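PDB 4A27: synaptic vesicle membrane protein VAT-1 homolog-like from Homo sapiens, which probably acts as an oxidoreductase of the zinc-containing alcohol dehydrogenase family, in its quinone oxidoreductase branch. Local coordinates for residues A[40-45]-A[95-100]; A[312-317]-A[336-341]. All coordinates share one frame; numbering follows the deposited sequence.

Interaction 1. Residues A[40-45]-A[95-100]; sequences CGLNFI and NAWAEV
Within the GroES-like domain of this medium-chain dehydrogenase fold, an inverse gamma turn centred on W97 presents its indole to the last part of strand 32-42, a worked example of how a loop without regular structure can pack an aromatic side chain against a strand. The turn lies in the loop that precedes strand 100-104 and is closed by a weak hydrogen bond from A98 N back to A96 O. W97 carries its CG anti to the carbonyl carbon, and a chi2 of -8° places CD1 almost eclipsed with CA, so the pyrrole part of the ring, with CD1 and NE1, is the part that meets C40 and G41. C40 approaches obliquely: its CB touches W97 CD1 at 3.6 Å, while its SG stands 4.9 Å from the centroid of the five-membered ring of W97, 61° off the ring normal, as a Cys sulfur-aromatic contact. The same SG comes within 3.5 Å of A96 O, so the sulfur faces both the turn's carbonyl and the indole. Farther along the chain, L42 reaches the benzene half, its CG 4.2 Å from W97 CZ2, again obliquely. Other parts of the chain complete this buried packing: V322 and M326 of helix 322-330, V7 of strand 4-9, P64 and L340 also touch the indole. The polar link is indirect. G41 O lies near the plane of the indole at its edge, but 3.5 Å from W97 NE1, and a water closes the gap. W97 NE1 donates to that water at 2.9 Å, and the water in turn donates to G41 O at 2.6 Å.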
ATOM      1  N   CYS A  40       3.027  31.970  -7.941  1.00 31.78           N
ATOM      2  CA  CYS A  40       2.006  30.968  -7.886  1.00 35.04           C
ATOM      3  C   CYS A  40       2.362  29.793  -8.799  1.00 42.69           C
ATOM      4  O   CYS A  40       2.820  29.956  -9.965  1.00 42.38           O
ATOM      5  CB  CYS A  40       0.651  31.537  -8.419  1.00 41.57           C
ATOM      6  SG  CYS A  40       0.262  33.281  -8.027  1.00 51.15           S
ATOM      7  N   GLY A  41       2.001  28.618  -8.323  1.00 41.24           N
ATOM      8  CA  GLY A  41       2.156  27.382  -9.084  1.00 40.72           C
ATOM      9  C   GLY A  41       1.036  27.179 -10.084  1.00 38.83           C
ATOM     10  O   GLY A  41      -0.129  27.518  -9.820  1.00 45.92           O
ATOM     11  N   LEU A  42       1.393  26.729 -11.271  1.00 43.54           N
ATOM     12  CA  LEU A  42       0.390  26.266 -12.259  1.00 44.84           C
ATOM     13  C   LEU A  42       0.312  24.755 -12.181  1.00 42.26           C
ATOM     14  O   LEU A  42       1.347  24.070 -12.263  1.00 42.26           O
ATOM     15  CB  LEU A  42       0.800  26.696 -13.647  1.00 52.27           C
ATOM     16  CG  LEU A  42      -0.076  27.752 -14.287  1.00 63.62           C
ATOM     17  CD1 LEU A  42       0.768  28.891 -14.747  1.00 48.21           C
ATOM     18  CD2 LEU A  42      -0.842  27.093 -15.433  1.00 71.52           C
ATOM     19  N   ASN A  43      -0.895  24.238 -11.952  1.00 38.11           N
ATOM     20  CA  ASN A  43      -1.092  22.817 -11.877  1.00 40.91           C
ATOM     21  C   ASN A  43      -2.143  22.362 -12.870  1.00 46.20           C
ATOM     22  O   ASN A  43      -3.049  23.110 -13.241  1.00 41.66           O
ATOM     23  CB  ASN A  43      -1.479  22.418 -10.439  1.00 42.55           C
ATOM     24  CG  ASN A  43      -0.381  22.729  -9.429  1.00 51.50           C
ATOM     25  OD1 ASN A  43       0.568  21.964  -9.305  1.00 39.25           O
ATOM     26  ND2 ASN A  43      -0.496  23.875  -8.709  1.00 40.88           N
ATOM     27  N   PHE A  44      -2.057  21.101 -13.263  1.00 54.39           N
ATOM     28  CA  PHE A  44      -3.008  20.544 -14.200  1.00 43.83           C
ATOM     29  C   PHE A  44      -4.461  20.711 -13.749  1.00 49.92           C
ATOM     30  O   PHE A  44      -5.332  20.968 -14.571  1.00 46.04           O
ATOM     31  CB  PHE A  44      -2.738  19.064 -14.437  1.00 49.60           C
ATOM     32  CG  PHE A  44      -3.376  18.552 -15.682  1.00 62.90           C
ATOM     33  CD1 PHE A  44      -2.763  18.757 -16.922  1.00 65.11           C
ATOM     34  CD2 PHE A  44      -4.612  17.892 -15.631  1.00 72.36           C
ATOM     35  CE1 PHE A  44      -3.362  18.297 -18.101  1.00 81.66           C
ATOM     36  CE2 PHE A  44      -5.219  17.418 -16.806  1.00 79.36           C
ATOM     37  CZ  PHE A  44      -4.593  17.622 -18.046  1.00 70.77           C
ATOM     38  N   ILE A  45      -4.721  20.543 -12.457  1.00 46.52           N
ATOM     39  CA  ILE A  45      -6.051  20.768 -11.915  1.00 50.21           C
ATOM     40  C   ILE A  45      -6.626  22.166 -12.284  1.00 51.30           C
ATOM     41  O   ILE A  45      -7.853  22.310 -12.521  1.00 52.70           O
ATOM     42  CB  ILE A  45      -6.063  20.517 -10.378  1.00 53.67           C
ATOM     43  CG1 ILE A  45      -7.506  20.472  -9.843  1.00 56.18           C
ATOM     44  CG2 ILE A  45      -5.269  21.603  -9.644  1.00 53.16           C
ATOM     45  CD1 ILE A  45      -8.295  19.270 -10.287  1.00 62.69           C
ATOM     46  N   ASN A  95      -8.089  30.905  -4.960  1.00 45.76           N
ATOM     47  CA  ASN A  95      -7.687  32.286  -4.602  1.00 47.38           C
ATOM     48  C   ASN A  95      -6.194  32.565  -4.568  1.00 47.96           C
ATOM     49  O   ASN A  95      -5.794  33.656  -4.194  1.00 46.86           O
ATOM     50  CB  ASN A  95      -8.314  32.748  -3.281  1.00 44.22           C
ATOM     51  CG  ASN A  95      -9.816  32.845  -3.364  1.00 49.64           C
ATOM     52  OD1 ASN A  95     -10.341  33.580  -4.167  1.00 54.56           O
ATOM     53  ND2 ASN A  95     -10.508  32.088  -2.547  1.00 52.98           N
ATOM     54  N   ALA A  96      -5.380  31.636  -5.047  1.00 42.02           N
ATOM     55  CA  ALA A  96      -3.942  31.852  -5.068  1.00 45.62           C
ATOM     56  C   ALA A  96      -3.489  32.840  -6.151  1.00 50.41           C
ATOM     57  O   ALA A  96      -2.486  33.503  -5.949  1.00 40.09           O
ATOM     58  CB  ALA A  96      -3.198  30.531  -5.224  1.00 38.74           C
ATOM     59  N   TRP A  97      -4.193  32.947  -7.280  1.00 41.05           N
ATOM     60  CA  TRP A  97      -3.747  33.827  -8.365  1.00 51.35           C
ATOM     61  C   TRP A  97      -4.116  35.304  -8.180  1.00 57.88           C
ATOM     62  O   TRP A  97      -4.829  35.882  -8.995  1.00 48.02           O
ATOM     63  CB  TRP A  97      -4.259  33.341  -9.729  1.00 38.87           C
ATOM     64  CG  TRP A  97      -3.765  31.978 -10.095  1.00 42.33           C
ATOM     65  CD1 TRP A  97      -2.817  31.232  -9.428  1.00 45.65           C
ATOM     66  CD2 TRP A  97      -4.111  31.220 -11.261  1.00 44.07           C
ATOM     67  NE1 TRP A  97      -2.597  30.049 -10.090  1.00 43.68           N
ATOM     68  CE2 TRP A  97      -3.386  30.003 -11.201  1.00 38.62           C
ATOM     69  CE3 TRP A  97      -5.015  31.420 -12.314  1.00 54.92           C
ATOM     70  CZ2 TRP A  97      -3.507  29.003 -12.171  1.00 41.36           C
ATOM     71  CZ3 TRP A  97      -5.136  30.446 -13.271  1.00 45.34           C
ATOM     72  CH2 TRP A  97      -4.391  29.238 -13.190  1.00 44.77           C
ATOM     73  N   ALA A  98      -3.561  35.911  -7.143  1.00 54.29           N
ATOM     74  CA  ALA A  98      -3.856  37.288  -6.762  1.00 56.85           C
ATOM     75  C   ALA A  98      -2.633  37.845  -6.038  1.00 49.52           C
ATOM     76  O   ALA A  98      -1.747  37.090  -5.603  1.00 43.69           O
ATOM     77  CB  ALA A  98      -5.100  37.357  -5.864  1.00 42.34           C
ATOM     78  N   GLU A  99      -2.570  39.162  -5.935  1.00 42.82           N
ATOM     79  CA  GLU A  99      -1.482  39.832  -5.254  1.00 50.09           C
ATOM     80  C   GLU A  99      -1.449  39.546  -3.764  1.00 42.15           C
ATOM     81  O   GLU A  99      -0.382  39.629  -3.146  1.00 47.46           O
ATOM     82  CB  GLU A  99      -1.550  41.357  -5.517  1.00 57.52           C
ATOM     83  CG  GLU A  99      -1.176  41.700  -6.953  1.00 55.82           C
ATOM     84  CD  GLU A  99      -1.282  43.179  -7.315  1.00 55.23           C
ATOM     85  OE1 GLU A  99      -2.253  43.853  -6.895  1.00 51.63           O
ATOM     86  OE2 GLU A  99      -0.395  43.646  -8.060  1.00 70.84           O
ATOM     87  N   VAL A 100      -2.613  39.267  -3.173  1.00 44.81           N
ATOM     88  CA  VAL A 100      -2.725  38.963  -1.741  1.00 43.26           C
ATOM     89  C   VAL A 100      -3.693  37.810  -1.499  1.00 51.92           C
ATOM     90  O   VAL A 100      -4.724  37.670  -2.191  1.00 49.25           O
ATOM     91  CB  VAL A 100      -3.202  40.219  -0.905  1.00 51.14           C
ATOM     92  CG1 VAL A 100      -3.260  39.913   0.568  1.00 44.37           C
ATOM     93  CG2 VAL A 100      -2.280  41.441  -1.124  1.00 48.83           C
TER
HETATM   94  O   HOH W   1      -1.375  28.652  -7.800  1.00 55.16           O

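Interaction 2. Residues A[312-317]-A[336-341]; sequences VVDSLW and GKLILD
Five backbone hydrogen bonds join 312-317 to 336-341, two parallel strands whose axes diverge by 19°. K337 N donates to V312 O at 2.9 Å, and K337 O accepts D314 N on a lone pair at 2.7 Å. D314 then forms a beta bulge that shifts the register by one residue, after which I339 takes over K337's role: its N donates to S315 O, its O receives W317 N nearly along the C=O axis, and D341 N closes the series on W317 O. G336, with phi 87°, has no place for a CB, which would clash with V312 O. On the face shared by S315, W317 and L338, S315 OG bridges two side chains, donating to D314 OD2 (2.7 Å) from above the carboxylate plane and accepting the N-H of W317 NE1 (2.8 Å). An alanine here would remove the hydroxyl that joins them, and would probably leave the W317 indole and the D314 carboxylate less firmly fixed. That carboxylate also has R328 on OD2, in a salt bridge, and I335 N on OD1, while K337 NZ is satisfied by N43 and E67. L338 CG packs 3.7 Å from S315 OG, and on the other face, with V313 and K337, L316 CD2 lies 3.8 Å from I339 CB, side by side. With helix 322-330 connecting the strands, the whole is a beta-alpha-beta unit with a bulged parallel pair.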
ATOM      1  N   VAL A 312      12.454  21.788 -10.288  1.00 36.12           N
ATOM      2  CA  VAL A 312      12.862  22.049 -11.670  1.00 34.73           C
ATOM      3  C   VAL A 312      11.795  22.980 -12.193  1.00 35.91           C
ATOM      4  O   VAL A 312      10.618  22.614 -12.198  1.00 33.68           O
ATOM      5  CB  VAL A 312      12.857  20.779 -12.535  1.00 38.75           C
ATOM      6  CG1 VAL A 312      13.071  21.117 -14.042  1.00 45.41           C
ATOM      7  CG2 VAL A 312      13.981  19.794 -12.096  1.00 39.08           C
ATOM      8  N   VAL A 313      12.190  24.200 -12.555  1.00 37.61           N
ATOM      9  CA  VAL A 313      11.275  25.240 -13.007  1.00 35.84           C
ATOM     10  C   VAL A 313      11.352  25.328 -14.536  1.00 39.82           C
ATOM     11  O   VAL A 313      12.402  25.515 -15.102  1.00 39.06           O
ATOM     12  CB  VAL A 313      11.579  26.582 -12.371  1.00 34.35           C
ATOM     13  CG1 VAL A 313      10.600  27.648 -12.895  1.00 38.78           C
ATOM     14  CG2 VAL A 313      11.487  26.496 -10.817  1.00 30.67           C
ATOM     15  N   ASP A 314      10.227  25.162 -15.207  1.00 34.74           N
ATOM     16  CA  ASP A 314      10.231  25.198 -16.677  1.00 35.17           C
ATOM     17  C   ASP A 314      10.302  26.640 -17.224  1.00 37.80           C
ATOM     18  O   ASP A 314      11.055  26.923 -18.160  1.00 37.52           O
ATOM     19  CB  ASP A 314       8.958  24.561 -17.183  1.00 34.03           C
ATOM     20  CG  ASP A 314       8.831  24.637 -18.703  1.00 41.83           C
ATOM     21  OD1 ASP A 314       9.538  23.905 -19.396  1.00 44.18           O
ATOM     22  OD2 ASP A 314       8.022  25.419 -19.195  1.00 48.28           O
ATOM     23  N   SER A 315       9.496  27.526 -16.643  1.00 42.53           N
ATOM     24  CA  SER A 315       9.270  28.858 -17.204  1.00 47.42           C
ATOM     25  C   SER A 315       8.484  29.750 -16.237  1.00 39.74           C
ATOM     26  O   SER A 315       7.736  29.268 -15.415  1.00 33.25           O
ATOM     27  CB  SER A 315       8.505  28.732 -18.520  1.00 39.89           C
ATOM     28  OG  SER A 315       7.360  27.930 -18.307  1.00 50.33           O
ATOM     29  N   LEU A 316       8.696  31.047 -16.365  1.00 43.73           N
ATOM     30  CA  LEU A 316       8.038  32.074 -15.576  1.00 36.84           C
ATOM     31  C   LEU A 316       7.144  32.875 -16.486  1.00 36.44           C
ATOM     32  O   LEU A 316       7.559  33.234 -17.568  1.00 36.36           O
ATOM     33  CB  LEU A 316       9.101  32.998 -15.004  1.00 40.05           C
ATOM     34  CG  LEU A 316      10.138  32.339 -14.098  1.00 50.72           C
ATOM     35  CD1 LEU A 316      11.203  33.410 -13.717  1.00 49.35           C
ATOM     36  CD2 LEU A 316       9.551  31.709 -12.869  1.00 40.93           C
ATOM     37  N   TRP A 317       5.937  33.170 -16.021  1.00 37.51           N
ATOM     38  CA  TRP A 317       4.950  33.876 -16.772  1.00 36.40           C
ATOM     39  C   TRP A 317       4.384  35.059 -16.017  1.00 42.07           C
ATOM     40  O   TRP A 317       4.135  34.979 -14.802  1.00 37.60           O
ATOM     41  CB  TRP A 317       3.807  32.897 -17.077  1.00 45.80           C
ATOM     42  CG  TRP A 317       4.278  31.698 -17.775  1.00 43.59           C
ATOM     43  CD1 TRP A 317       4.862  30.590 -17.204  1.00 51.69           C
ATOM     44  CD2 TRP A 317       4.322  31.497 -19.179  1.00 42.10           C
ATOM     45  NE1 TRP A 317       5.225  29.703 -18.176  1.00 49.62           N
ATOM     46  CE2 TRP A 317       4.911  30.234 -19.401  1.00 42.66           C
ATOM     47  CE3 TRP A 317       3.925  32.258 -20.279  1.00 43.96           C
ATOM     48  CZ2 TRP A 317       5.082  29.704 -20.685  1.00 46.33           C
ATOM     49  CZ3 TRP A 317       4.096  31.744 -21.549  1.00 41.63           C
ATOM     50  CH2 TRP A 317       4.647  30.457 -21.744  1.00 44.55           C
ATOM     51  N   GLY A 336       9.340  20.245 -16.049  1.00 39.00           N
ATOM     52  CA  GLY A 336       9.218  20.867 -14.729  1.00 39.92           C
ATOM     53  C   GLY A 336       8.065  21.851 -14.679  1.00 46.39           C
ATOM     54  O   GLY A 336       7.185  21.868 -15.545  1.00 35.44           O
ATOM     55  N   LYS A 337       8.087  22.685 -13.662  1.00 38.68           N
ATOM     56  CA  LYS A 337       6.913  23.448 -13.239  1.00 44.44           C
ATOM     57  C   LYS A 337       6.758  24.772 -13.959  1.00 35.28           C
ATOM     58  O   LYS A 337       7.738  25.423 -14.240  1.00 32.93           O
ATOM     59  CB  LYS A 337       7.098  23.788 -11.752  1.00 45.54           C
ATOM     60  CG  LYS A 337       5.883  24.386 -11.095  1.00 47.31           C
ATOM     61  CD  LYS A 337       5.052  23.352 -10.409  1.00 41.63           C
ATOM     62  CE  LYS A 337       3.732  23.911  -9.873  1.00 36.70           C
ATOM     63  NZ  LYS A 337       2.948  22.930  -9.094  1.00 36.83           N
ATOM     64  N   LEU A 338       5.534  25.178 -14.238  1.00 30.14           N
ATOM     65  CA  LEU A 338       5.300  26.512 -14.777  1.00 33.77           C
ATOM     66  C   LEU A 338       4.891  27.379 -13.607  1.00 32.00           C
ATOM     67  O   LEU A 338       4.086  26.970 -12.792  1.00 33.42           O
ATOM     68  CB  LEU A 338       4.182  26.504 -15.839  1.00 34.38           C
ATOM     69  CG  LEU A 338       4.538  25.762 -17.127  1.00 44.68           C
ATOM     70  CD1 LEU A 338       4.656  24.253 -16.856  1.00 36.84           C
ATOM     71  CD2 LEU A 338       3.510  26.095 -18.191  1.00 34.38           C
ATOM     72  N   ILE A 339       5.428  28.585 -13.546  1.00 29.39           N
ATOM     73  CA  ILE A 339       5.192  29.479 -12.455  1.00 28.10           C
ATOM     74  C   ILE A 339       4.690  30.814 -12.931  1.00 29.07           C
ATOM     75  O   ILE A 339       5.211  31.370 -13.879  1.00 34.12           O
ATOM     76  CB  ILE A 339       6.519  29.792 -11.728  1.00 35.20           C
ATOM     77  CG1 ILE A 339       6.991  28.548 -11.000  1.00 39.23           C
ATOM     78  CG2 ILE A 339       6.316  30.963 -10.768  1.00 38.30           C
ATOM     79  CD1 ILE A 339       5.913  27.971 -10.074  1.00 33.21           C
ATOM     80  N   LEU A 340       3.653  31.320 -12.257  1.00 32.15           N
ATOM     81  CA  LEU A 340       3.174  32.674 -12.501  1.00 34.95           C
ATOM     82  C   LEU A 340       3.997  33.578 -11.591  1.00 32.19           C
ATOM     83  O   LEU A 340       3.955  33.424 -10.367  1.00 34.22           O
ATOM     84  CB  LEU A 340       1.725  32.808 -12.103  1.00 35.56           C
ATOM     85  CG  LEU A 340       0.705  31.992 -12.891  1.00 53.08           C
ATOM     86  CD1 LEU A 340      -0.701  32.554 -12.623  1.00 54.81           C
ATOM     87  CD2 LEU A 340       1.058  32.008 -14.384  1.00 44.80           C
ATOM     88  N   ASP A 341       4.748  34.476 -12.183  1.00 31.65           N
ATOM     89  CA  ASP A 341       5.632  35.370 -11.437  1.00 36.85           C
ATOM     90  C   ASP A 341       4.980  36.776 -11.420  1.00 38.98           C
ATOM     91  O   ASP A 341       4.934  37.458 -12.443  1.00 37.07           O
ATOM     92  CB  ASP A 341       6.987  35.377 -12.141  1.00 45.57           C
ATOM     93  CG  ASP A 341       8.000  36.216 -11.451  1.00 43.94           C
ATOM     94  OD1 ASP A 341       7.599  37.208 -10.806  1.00 53.75           O
ATOM     95  OD2 ASP A 341       9.197  35.905 -11.608  1.00 51.99           O
TER

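Overall arrangement
Interactions 1 and 2, with centres about 12 Å apart, meet because strand 337-341 pairs with strand 313-317 on one side and with strand 32-42, antiparallel, on the other. The join is partly backbone, with a probable hydrogen bond between C40 O and L340 N at 2.8 Å, and partly side chain, with N43 OD1 2.6 Å from K337 NZ. L42 CD1 and L340 CD2 pack tightly at 3.2 Å. Helix 322-330 contributes to both contacts, touching W97 and W317. G336 is also backbone-bonded to G152, in a glycine-rich loop consistent with the dinucleotide-binding loop of a Rossmann domain, which suggests that interaction 2 lies where the GroES-like part meets the probable cofactor-binding part.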